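Local coordinates for protein K7 (PDB 3JRV) that acts as a Bcl-2-like viral virulence factor, binding host DDX3 to prevent IRF3 activation and TRAF6 and IRAK2 to prevent NF-kappa-B activation, at residues 86-89 against 90-93; 108-111 against 112-116. All coordinates share one frame; numbering follows the deposited sequence.

Interaction 1 (86-89 against 90-93)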
loop_
_atom_site.group_PDB
_atom_site.type_symbol
_atom_site.label_atom_id
_atom_site.label_comp_id
_atom_site.label_asym_id
_atom_site.label_seq_id
_atom_site.Cartn_x
_atom_site.Cartn_y
_atom_site.Cartn_z
ATOM N N TYR A 86 -3.492 -14.399 4.178
ATOM C CA TYR A 86 -4.806 -14.265 4.820
ATOM C C TYR A 86 -5.840 -13.671 3.852
ATOM O O TYR A 86 -6.980 -14.153 3.769
ATOM N N ILE A 87 -5.447 -12.608 3.150
ATOM C CA ILE A 87 -6.333 -11.926 2.201
ATOM C C ILE A 87 -6.062 -12.403 0.778
ATOM O O ILE A 87 -4.918 -12.380 0.290
ATOM C CB ILE A 87 -6.143 -10.387 2.251
ATOM N N ASN A 88 -7.112 -12.896 0.134
ATOM C CA ASN A 88 -7.006 -13.335 -1.243
ATOM C C ASN A 88 -7.334 -12.103 -2.100
ATOM O O ASN A 88 -8.467 -11.622 -2.073
ATOM C CB ASN A 88 -8.037 -14.447 -1.499
ATOM C CG ASN A 88 -7.917 -15.059 -2.882
ATOM O OD1 ASN A 88 -7.614 -14.371 -3.854
ATOM N ND2 ASN A 88 -8.207 -16.358 -2.992
ATOM N N PHE A 89 -6.343 -11.533 -2.785
ATOM C CA PHE A 89 -6.627 -10.309 -3.529
ATOM C C PHE A 89 -7.732 -10.464 -4.572
ATOM O O PHE A 89 -8.414 -9.467 -4.874
ATOM C CB PHE A 89 -5.388 -9.747 -4.227
ATOM C CG PHE A 89 -4.287 -9.297 -3.300
ATOM C CD1 PHE A 89 -4.522 -8.943 -1.992
ATOM C CD2 PHE A 89 -3.009 -9.129 -3.818
ATOM C CE1 PHE A 89 -3.511 -8.388 -1.208
ATOM C CE2 PHE A 89 -1.981 -8.653 -3.024
ATOM C CZ PHE A 89 -2.237 -8.277 -1.727
ATOM N N THR A 90 -7.960 -11.691 -5.056
ATOM C CA THR A 90 -8.962 -11.895 -6.114
ATOM C C THR A 90 -10.382 -11.837 -5.570
ATOM O O THR A 90 -11.327 -11.820 -6.353
ATOM C CB THR A 90 -8.848 -13.254 -6.860
ATOM O OG1 THR A 90 -9.129 -14.326 -5.940
ATOM C CG2 THR A 90 -7.469 -13.439 -7.504
ATOM N N LYS A 91 -10.537 -11.758 -4.253
ATOM C CA LYS A 91 -11.863 -11.730 -3.632
ATOM C C LYS A 91 -12.254 -10.350 -3.101
ATOM O O LYS A 91 -13.259 -10.192 -2.381
ATOM C CB LYS A 91 -11.974 -12.811 -2.538
ATOM C CG LYS A 91 -11.508 -14.172 -3.031
ATOM C CD LYS A 91 -12.528 -14.828 -3.964
ATOM C CE LYS A 91 -12.129 -16.242 -4.445
ATOM N NZ LYS A 91 -11.798 -17.201 -3.354
ATOM N N VAL A 92 -11.471 -9.339 -3.479
ATOM C CA VAL A 92 -11.679 -7.983 -2.959
ATOM C C VAL A 92 -12.437 -7.172 -4.007
ATOM O O VAL A 92 -11.915 -6.876 -5.090
ATOM C CB VAL A 92 -10.311 -7.283 -2.643
ATOM C CG1 VAL A 92 -10.559 -5.835 -2.249
ATOM C CG2 VAL A 92 -9.620 -7.998 -1.475
ATOM N N HIS A 93 -13.698 -6.884 -3.701
ATOM C CA HIS A 93 -14.606 -6.334 -4.705
ATOM C C HIS A 93 -15.491 -5.174 -4.258
ATOM O O HIS A 93 -16.545 -4.936 -4.862
ATOM C CB HIS A 93 -15.471 -7.462 -5.272
ATOM C CG HIS A 93 -14.678 -8.511 -5.984
ATOM N ND1 HIS A 93 -13.868 -8.228 -7.069
ATOM C CD2 HIS A 93 -14.578 -9.844 -5.772
ATOM C CE1 HIS A 93 -13.247 -9.333 -7.445
ATOM N NE2 HIS A 93 -13.666 -10.327 -6.679
HETATM O O HOH W 1 -9.973 -8.314 -6.641
#
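Asn88 OD1 takes two hydrogen bonds from Thr90, one from OG1 at 2.6 Å and one from the backbone N at 3.0 Å. Both donors arrive from the same face of the amide: OG1 lies well above its plane, 45° out of it, whereas N is tilted by less than half as much. A chi1 of -175° turns the Asn88 amide away from its own N and toward Thr90. The bond from Thr90 N makes this an Asx turn. It is superposed on a type I beta turn, closed by Lys91 N to Asn88 O at 3.0 Å and nearly straight at 164°, with Phe89 and Thr90 as its 3-10 corner residues. A weak bond of 3.4 Å from Val92 N to Phe89 O carries the winding one residue further. Lys91 CG lies against the Asn88 amide, 3.7 Å from Asn88 CG. At the far end, the His93 ring reaches back to Thr90 O through a weak, bent bond from NE2. The turn is positioned by packing on neighbouring helices: Phe89 and Val92 touch Thr101 of helix 95-114 and Leu131 of helix 128-131, Val92 O accepts a bond from Asn136 ND2, and Phe89 also meets an aromatic side chain of the bound DDX3 peptide.

Interaction 2 (108-111 against 112-116); sequences ITEH and WGYKK
Ile108 CG2 sits over one face of the Trp112 indole, 3.5 Å from the centroid of its six-membered ring and 10° off the ring normal, a close CH-pi contact. The side chains run side by side, which brings the methyl over the ring, and Ile108 O lies over the same indole while accepting a 2.9 Å bond from Trp112 N. Thr109 CG2 approaches the indole to 4.1 Å at Trp112 CE3, while Thr109 OG1 bonds to Ile34 O. Met80 of helix 70-80 touches both Ile108 and Trp112, and Arg121 adds a cation-pi contact. The outer side is looser. Lys115 CG stands over the His111 ring, 4.2 Å from its centroid and 27° off the normal, and Lys115 CE comes to 3.5 Å from His111 CE1; the methylenes make this contact, since Lys115 NZ stays 4.9 Å from His111 NE2. Glu110 CG lies 3.7 Å from Tyr114 CE1, and a water joins Glu110 OE2 to Tyr114 OH, while OE2 also forms a salt bridge with Arg37. A Schellman motif, with Lys116 at positive phi as C-prime residue, ends the helix. The inner face is thus mainly apolar and aromatic, whereas the carboxylate is shared between arginine and water, which probably favours its ionised form.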
loop_
_atom_site.group_PDB
_atom_site.type_symbol
_atom_site.label_atom_id
_atom_site.label_comp_id
_atom_site.label_asym_id
_atom_site.label_seq_id
_atom_site.Cartn_x
_atom_site.Cartn_y
_atom_site.Cartn_z
ATOM N N ILE A 108 1.741 -4.173 6.862
ATOM C CA ILE A 108 2.673 -5.299 6.789
ATOM C C ILE A 108 4.071 -4.763 6.409
ATOM O O ILE A 108 5.056 -5.111 7.051
ATOM C CB ILE A 108 2.239 -6.324 5.751
ATOM C CG1 ILE A 108 0.979 -7.052 6.260
ATOM C CG2 ILE A 108 3.372 -7.316 5.440
ATOM C CD1 ILE A 108 0.250 -7.767 5.150
ATOM N N THR A 109 4.171 -3.967 5.341
ATOM C CA THR A 109 5.512 -3.529 4.934
ATOM C C THR A 109 6.128 -2.545 5.945
ATOM O O THR A 109 7.352 -2.545 6.142
ATOM C CB THR A 109 5.541 -2.958 3.515
ATOM O OG1 THR A 109 4.816 -1.720 3.486
ATOM C CG2 THR A 109 4.936 -3.985 2.555
ATOM N N GLU A 110 5.321 -1.735 6.625
ATOM C CA GLU A 110 5.806 -0.899 7.732
ATOM C C GLU A 110 6.327 -1.791 8.870
ATOM O O GLU A 110 7.415 -1.548 9.419
ATOM C CB GLU A 110 4.661 -0.054 8.280
ATOM C CG GLU A 110 5.050 0.683 9.526
ATOM C CD GLU A 110 3.959 1.591 10.002
ATOM O OE1 GLU A 110 2.987 1.076 10.584
ATOM O OE2 GLU A 110 4.093 2.815 9.796
ATOM N N HIS A 111 5.566 -2.843 9.184
ATOM C CA HIS A 111 5.926 -3.723 10.301
ATOM C C HIS A 111 7.288 -4.363 9.989
ATOM O O HIS A 111 8.172 -4.443 10.870
ATOM C CB HIS A 111 4.846 -4.807 10.502
ATOM C CG HIS A 111 5.197 -5.794 11.572
ATOM N ND1 HIS A 111 5.149 -5.462 12.908
ATOM C CD2 HIS A 111 5.681 -7.057 11.513
ATOM C CE1 HIS A 111 5.593 -6.476 13.632
ATOM N NE2 HIS A 111 5.921 -7.460 12.811
ATOM N N TRP A 112 7.439 -4.847 8.754
ATOM C CA TRP A 112 8.707 -5.425 8.307
ATOM C C TRP A 112 9.814 -4.385 8.551
ATOM O O TRP A 112 10.866 -4.695 9.128
ATOM C CB TRP A 112 8.652 -5.854 6.838
ATOM C CG TRP A 112 7.891 -7.081 6.635
ATOM C CD1 TRP A 112 7.723 -8.093 7.560
ATOM C CD2 TRP A 112 7.279 -7.550 5.420
ATOM N NE1 TRP A 112 7.038 -9.138 6.993
ATOM C CE2 TRP A 112 6.719 -8.820 5.698
ATOM C CE3 TRP A 112 7.138 -7.015 4.140
ATOM C CZ2 TRP A 112 6.015 -9.555 4.739
ATOM C CZ3 TRP A 112 6.426 -7.745 3.177
ATOM C CH2 TRP A 112 5.892 -9.010 3.490
ATOM N N GLY A 113 9.586 -3.124 8.185
ATOM C CA GLY A 113 10.643 -2.129 8.392
ATOM C C GLY A 113 11.001 -1.961 9.872
ATOM O O GLY A 113 12.189 -1.766 10.222
ATOM N N TYR A 114 9.996 -1.995 10.755
ATOM C CA TYR A 114 10.259 -1.896 12.196
ATOM C C TYR A 114 11.143 -3.054 12.644
ATOM O O TYR A 114 11.872 -2.892 13.620
ATOM C CB TYR A 114 8.971 -1.911 13.041
ATOM C CG TYR A 114 8.335 -0.542 13.242
ATOM C CD1 TYR A 114 7.829 0.199 12.172
ATOM C CD2 TYR A 114 8.306 0.049 14.509
ATOM C CE1 TYR A 114 7.196 1.422 12.390
ATOM C CE2 TYR A 114 7.772 1.322 14.716
ATOM C CZ TYR A 114 7.219 2.008 13.647
ATOM O OH TYR A 114 6.580 3.223 13.890
ATOM N N LYS A 115 11.023 -4.210 11.981
ATOM C CA LYS A 115 11.763 -5.438 12.334
ATOM C C LYS A 115 13.058 -5.600 11.531
ATOM O O LYS A 115 13.651 -6.695 11.509
ATOM C CB LYS A 115 10.879 -6.678 12.092
ATOM C CG LYS A 115 9.669 -6.758 13.005
ATOM C CD LYS A 115 9.998 -6.589 14.486
ATOM C CE LYS A 115 8.722 -6.548 15.307
ATOM N NZ LYS A 115 8.920 -7.136 16.668
ATOM N N LYS A 116 13.467 -4.538 10.840
ATOM C CA LYS A 116 14.662 -4.573 9.969
ATOM C C LYS A 116 14.559 -5.618 8.834
ATOM O O LYS A 116 15.570 -6.241 8.402
ATOM C CB LYS A 116 15.960 -4.752 10.793
ATOM C CG LYS A 116 16.309 -3.533 11.646
ATOM C CD LYS A 116 17.605 -3.737 12.444
ATOM C CE LYS A 116 17.726 -2.705 13.565
ATOM N NZ LYS A 116 17.976 -1.350 12.977
HETATM O O HOH W 2 5.422 4.531 12.059
#

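In the fold
Interactions 1 and 2 follow each other along the chain, with centres 22 Å apart and nearest atoms about 7 Å apart, so they do not touch. Interaction 1 belongs to the loop leading into helix 95-114, whereas interaction 2 lies at that helix's C-terminal end. Each is partly buried. In the loop, the exposed part is held by a polar network and the buried residues turn inward onto helices 95-114 and 128-131; in the helix, regular backbone bonds accompany side chains that pack an indole against helix 70-80 and link a carboxylate to helix 26-42. Both also reach the bound DDX3 peptide, through Phe89 and Thr109 respectively, each packing on an aromatic side chain.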